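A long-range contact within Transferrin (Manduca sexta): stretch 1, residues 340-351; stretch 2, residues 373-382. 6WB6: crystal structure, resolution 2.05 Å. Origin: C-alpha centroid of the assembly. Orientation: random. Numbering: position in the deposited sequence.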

# COMPACT_ATOMS: atom_id res chain seq x y z
N GLU A 340 -10.87 2.45 20.42
CA GLU A 340 -11.35 1.08 20.22
C GLU A 340 -11.25 0.65 18.78
O GLU A 340 -10.77 -0.45 18.46
N VAL A 341 -11.73 1.51 17.88
CA VAL A 341 -11.70 1.23 16.44
C VAL A 341 -10.27 1.12 15.95
O VAL A 341 -9.91 0.20 15.21
N ILE A 342 -9.42 2.08 16.32
CA ILE A 342 -8.05 2.03 15.85
C ILE A 342 -7.37 0.75 16.35
O ILE A 342 -6.61 0.10 15.62
N GLU A 343 -7.63 0.38 17.59
CA GLU A 343 -6.98 -0.79 18.18
C GLU A 343 -7.74 -2.08 17.93
O GLU A 343 -7.35 -3.12 18.45
N ARG A 344 -8.78 -2.04 17.10
CA ARG A 344 -9.51 -3.27 16.78
C ARG A 344 -8.56 -4.40 16.42
O ARG A 344 -7.58 -4.22 15.68
N GLY A 345 -8.87 -5.56 16.96
CA GLY A 345 -8.17 -6.78 16.62
C GLY A 345 -9.15 -7.89 16.29
O GLY A 345 -10.31 -7.65 15.91
N HIS A 346 -8.70 -9.12 16.46
CA HIS A 346 -9.50 -10.29 16.11
C HIS A 346 -9.53 -11.32 17.23
O HIS A 346 -9.87 -12.49 17.00
N GLY A 347 -9.24 -10.91 18.45
CA GLY A 347 -9.16 -11.84 19.55
C GLY A 347 -7.78 -12.45 19.69
O GLY A 347 -7.07 -12.67 18.71
N ALA A 348 -7.40 -12.73 20.93
CA ALA A 348 -6.12 -13.36 21.19
C ALA A 348 -6.07 -14.76 20.59
O ALA A 348 -7.09 -15.47 20.55
N PRO A 349 -4.91 -15.19 20.08
CA PRO A 349 -3.70 -14.37 19.95
C PRO A 349 -3.76 -13.48 18.70
O PRO A 349 -3.96 -14.01 17.62
N GLU A 350 -3.58 -12.16 18.84
CA GLU A 350 -3.56 -11.31 17.65
C GLU A 350 -2.44 -11.76 16.71
O GLU A 350 -1.30 -11.98 17.13
N LEU A 351 -2.76 -11.91 15.43
CA LEU A 351 -1.77 -12.45 14.52
C LEU A 351 -0.69 -11.42 14.25
O LEU A 351 -0.97 -10.23 14.10
N ALA A 373 1.23 1.19 10.10
CA ALA A 373 0.29 0.20 9.59
C ALA A 373 -0.78 -0.11 10.62
O ALA A 373 -1.97 -0.19 10.29
N PHE A 374 -0.38 -0.30 11.88
CA PHE A 374 -1.36 -0.63 12.90
C PHE A 374 -2.35 0.50 13.08
O PHE A 374 -3.56 0.27 13.14
N SER A 375 -1.86 1.74 13.20
CA SER A 375 -2.76 2.87 13.36
C SER A 375 -3.70 3.03 12.18
O SER A 375 -4.71 3.72 12.30
N ARG A 376 -3.37 2.43 11.03
CA ARG A 376 -4.17 2.56 9.82
C ARG A 376 -4.99 1.30 9.53
O ARG A 376 -5.36 1.06 8.38
N ASP A 377 -5.24 0.49 10.56
CA ASP A 377 -6.16 -0.63 10.52
C ASP A 377 -5.70 -1.75 9.59
O ASP A 377 -6.53 -2.53 9.09
N ILE A 378 -4.39 -1.87 9.37
CA ILE A 378 -3.84 -2.96 8.57
C ILE A 378 -3.44 -4.06 9.54
O ILE A 378 -2.83 -3.78 10.57
N ARG A 379 -3.86 -5.30 9.23
CA ARG A 379 -3.73 -6.45 10.12
C ARG A 379 -3.42 -7.64 9.21
O ARG A 379 -4.11 -7.83 8.19
N PRO A 380 -2.44 -8.47 9.56
CA PRO A 380 -1.63 -8.64 10.77
C PRO A 380 -0.70 -7.48 11.18
O PRO A 380 -0.18 -6.72 10.36
N ILE A 381 -0.53 -7.39 12.49
CA ILE A 381 0.44 -6.47 13.07
C ILE A 381 1.81 -6.84 12.56
O ILE A 381 2.18 -8.03 12.51
N LEU A 382 2.59 -5.84 12.21
CA LEU A 382 3.94 -6.07 11.71
C LEU A 382 4.91 -6.07 12.89
O LEU A 382 4.97 -5.12 13.67

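The two stretches bury 540 Å² between them, and much of the contact is organised by arginine side chains reaching across to carbonyl or carboxylate oxygens. On the last helical turn of stretch 2, Phe374 (chi1 t, chi2 83°) leaves its CA sideways, but its ring extends towards stretch 1, where Phe374 CZ lies 3.9 Å from Glu343 CA and Phe374 CE2 packs 4.2 Å from Glu343 CG. Ser375 (p) points away and meets stretch 1 through its backbone instead, Ser375 O lying 4.1 Å from Ile342 CG2.

Asp377 (t), at a positive phi of 67°, brings its carboxylate to Arg344. Asp377 OD2 accepts a weak hydrogen bond from Arg344 NH2 at 2.9 Å, within a salt bridge, and lies near the plane of the guanidinium at its edge. The extended start of the Arg344 side chain (t, t) precedes a p chi3, and its NE is left without a partner.

Arg379 (m, m, t) points toward stretch 1 and sets the edge of its guanidinium against the backbone carbonyls where the stretch 1 helix ends and its loop begins. Arg379 NH2 donates to both Ile342 O (2.8 Å) and Arg344 O (2.9 Å), while Arg379 NE adds a weak bond to Arg344 O (3.0 Å). Arg379 NH1 turns back to its own stretch, donating to Phe374 O and Ile378 O, each at 3.0 Å, so one guanidinium joins the backbones of the two stretches. The edge of the His346 ring (m) closes on the aliphatic base of this arginine, His346 CE1 to Arg379 CB 3.9 Å.

Pro380, preceded by a cis peptide bond, packs Pro380 CB 4.1 Å from Leu351 CG (Leu351 t, p). Beyond it, Ile381 N donates to Leu351 O at 3.3 Å; a water also bridges this pair, donating to Leu351 O (2.6 Å) and accepting from Ile381 N (3.1 Å). Ile381 (m, t) sets Ile381 CD1 4.1 Å from Glu350 CB.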

# COMPACT_ATOMS: atom_id res chain seq x y z
CB GLU A 340 -12.82 0.97 20.67
CG GLU A 340 -13.05 1.25 22.13
CD GLU A 340 -14.54 1.33 22.46
OE1 GLU A 340 -15.25 0.32 22.29
OE2 GLU A 340 -14.98 2.42 22.88
CB VAL A 341 -12.46 2.33 15.69
CG1 VAL A 341 -12.51 2.03 14.23
CG2 VAL A 341 -13.85 2.49 16.24
CB ILE A 342 -7.29 3.30 16.28
CG1 ILE A 342 -7.67 4.52 15.40
CG2 ILE A 342 -5.81 3.06 16.21
CD1 ILE A 342 -7.34 5.90 16.04
CB GLU A 343 -6.79 -0.58 19.69
CG GLU A 343 -5.76 0.51 19.99
CD GLU A 343 -5.57 0.75 21.49
OE1 GLU A 343 -6.46 0.34 22.26
OE2 GLU A 343 -4.54 1.32 21.90
CB ARG A 344 -10.47 -3.05 15.61
CG ARG A 344 -11.25 -4.32 15.24
CD ARG A 344 -12.37 -3.96 14.32
NE ARG A 344 -11.84 -3.53 13.04
CZ ARG A 344 -11.49 -4.36 12.06
NH1 ARG A 344 -11.62 -5.67 12.21
NH2 ARG A 344 -11.01 -3.87 10.93
CB HIS A 346 -8.97 -10.88 14.80
CG HIS A 346 -9.00 -9.91 13.66
ND1 HIS A 346 -7.97 -9.02 13.41
CD2 HIS A 346 -9.94 -9.67 12.72
CE1 HIS A 346 -8.28 -8.28 12.36
NE2 HIS A 346 -9.48 -8.65 11.92
CB ALA A 348 -5.87 -13.43 22.69
CB PRO A 349 -2.59 -15.41 19.82
CG PRO A 349 -3.26 -16.57 19.11
CD PRO A 349 -4.72 -16.53 19.50
CB GLU A 350 -3.41 -9.85 18.06
CG GLU A 350 -4.46 -9.34 19.10
CD GLU A 350 -5.88 -9.18 18.53
OE1 GLU A 350 -6.81 -9.00 19.33
OE2 GLU A 350 -6.06 -9.22 17.30
CB LEU A 351 -2.41 -12.89 13.20
CG LEU A 351 -1.41 -13.51 12.21
CD1 LEU A 351 -0.78 -14.79 12.77
CD2 LEU A 351 -2.06 -13.77 10.89
CB ALA A 373 1.01 -1.08 9.21
CB PHE A 374 -0.67 -0.91 14.22
CG PHE A 374 -1.62 -1.28 15.30
CD1 PHE A 374 -2.07 -2.57 15.40
CD2 PHE A 374 -2.04 -0.34 16.21
CE1 PHE A 374 -2.94 -2.94 16.39
CE2 PHE A 374 -2.92 -0.70 17.21
CZ PHE A 374 -3.36 -2.01 17.30
CB SER A 375 -1.96 4.16 13.56
OG SER A 375 -1.19 4.44 12.41
CB ARG A 376 -3.26 2.86 8.64
CG ARG A 376 -2.62 4.25 8.70
CD ARG A 376 -3.59 5.34 8.26
NE ARG A 376 -3.12 6.67 8.68
CZ ARG A 376 -3.63 7.82 8.25
NH1 ARG A 376 -4.63 7.82 7.38
NH2 ARG A 376 -3.13 8.97 8.69
CB ASP A 377 -7.58 -0.20 10.13
CG ASP A 377 -8.63 -1.22 10.59
OD1 ASP A 377 -8.64 -1.52 11.80
OD2 ASP A 377 -9.37 -1.78 9.76
CB ILE A 378 -2.65 -2.49 7.73
CG1 ILE A 378 -3.10 -1.41 6.77
CG2 ILE A 378 -1.99 -3.66 6.99
CD1 ILE A 378 -1.94 -0.90 5.91
CB ARG A 379 -4.99 -6.73 10.94
CG ARG A 379 -5.43 -5.60 11.83
CD ARG A 379 -4.52 -5.43 13.02
NE ARG A 379 -5.08 -4.48 13.97
CZ ARG A 379 -5.00 -3.15 13.86
NH1 ARG A 379 -4.37 -2.59 12.82
NH2 ARG A 379 -5.56 -2.38 14.79
CB PRO A 380 -0.78 -9.88 10.45
CG PRO A 380 -0.74 -9.95 8.98
CD PRO A 380 -2.08 -9.47 8.53
CB ILE A 381 0.39 -6.55 14.60
CG1 ILE A 381 -0.95 -6.03 15.11
CG2 ILE A 381 1.54 -5.77 15.25
CD1 ILE A 381 -1.38 -6.64 16.42
CB LEU A 382 4.31 -5.00 10.68
CG LEU A 382 5.71 -5.05 10.07
CD1 LEU A 382 5.87 -6.24 9.16
CD2 LEU A 382 5.94 -3.76 9.31
O HOH W 1 -2.97 -8.65 13.82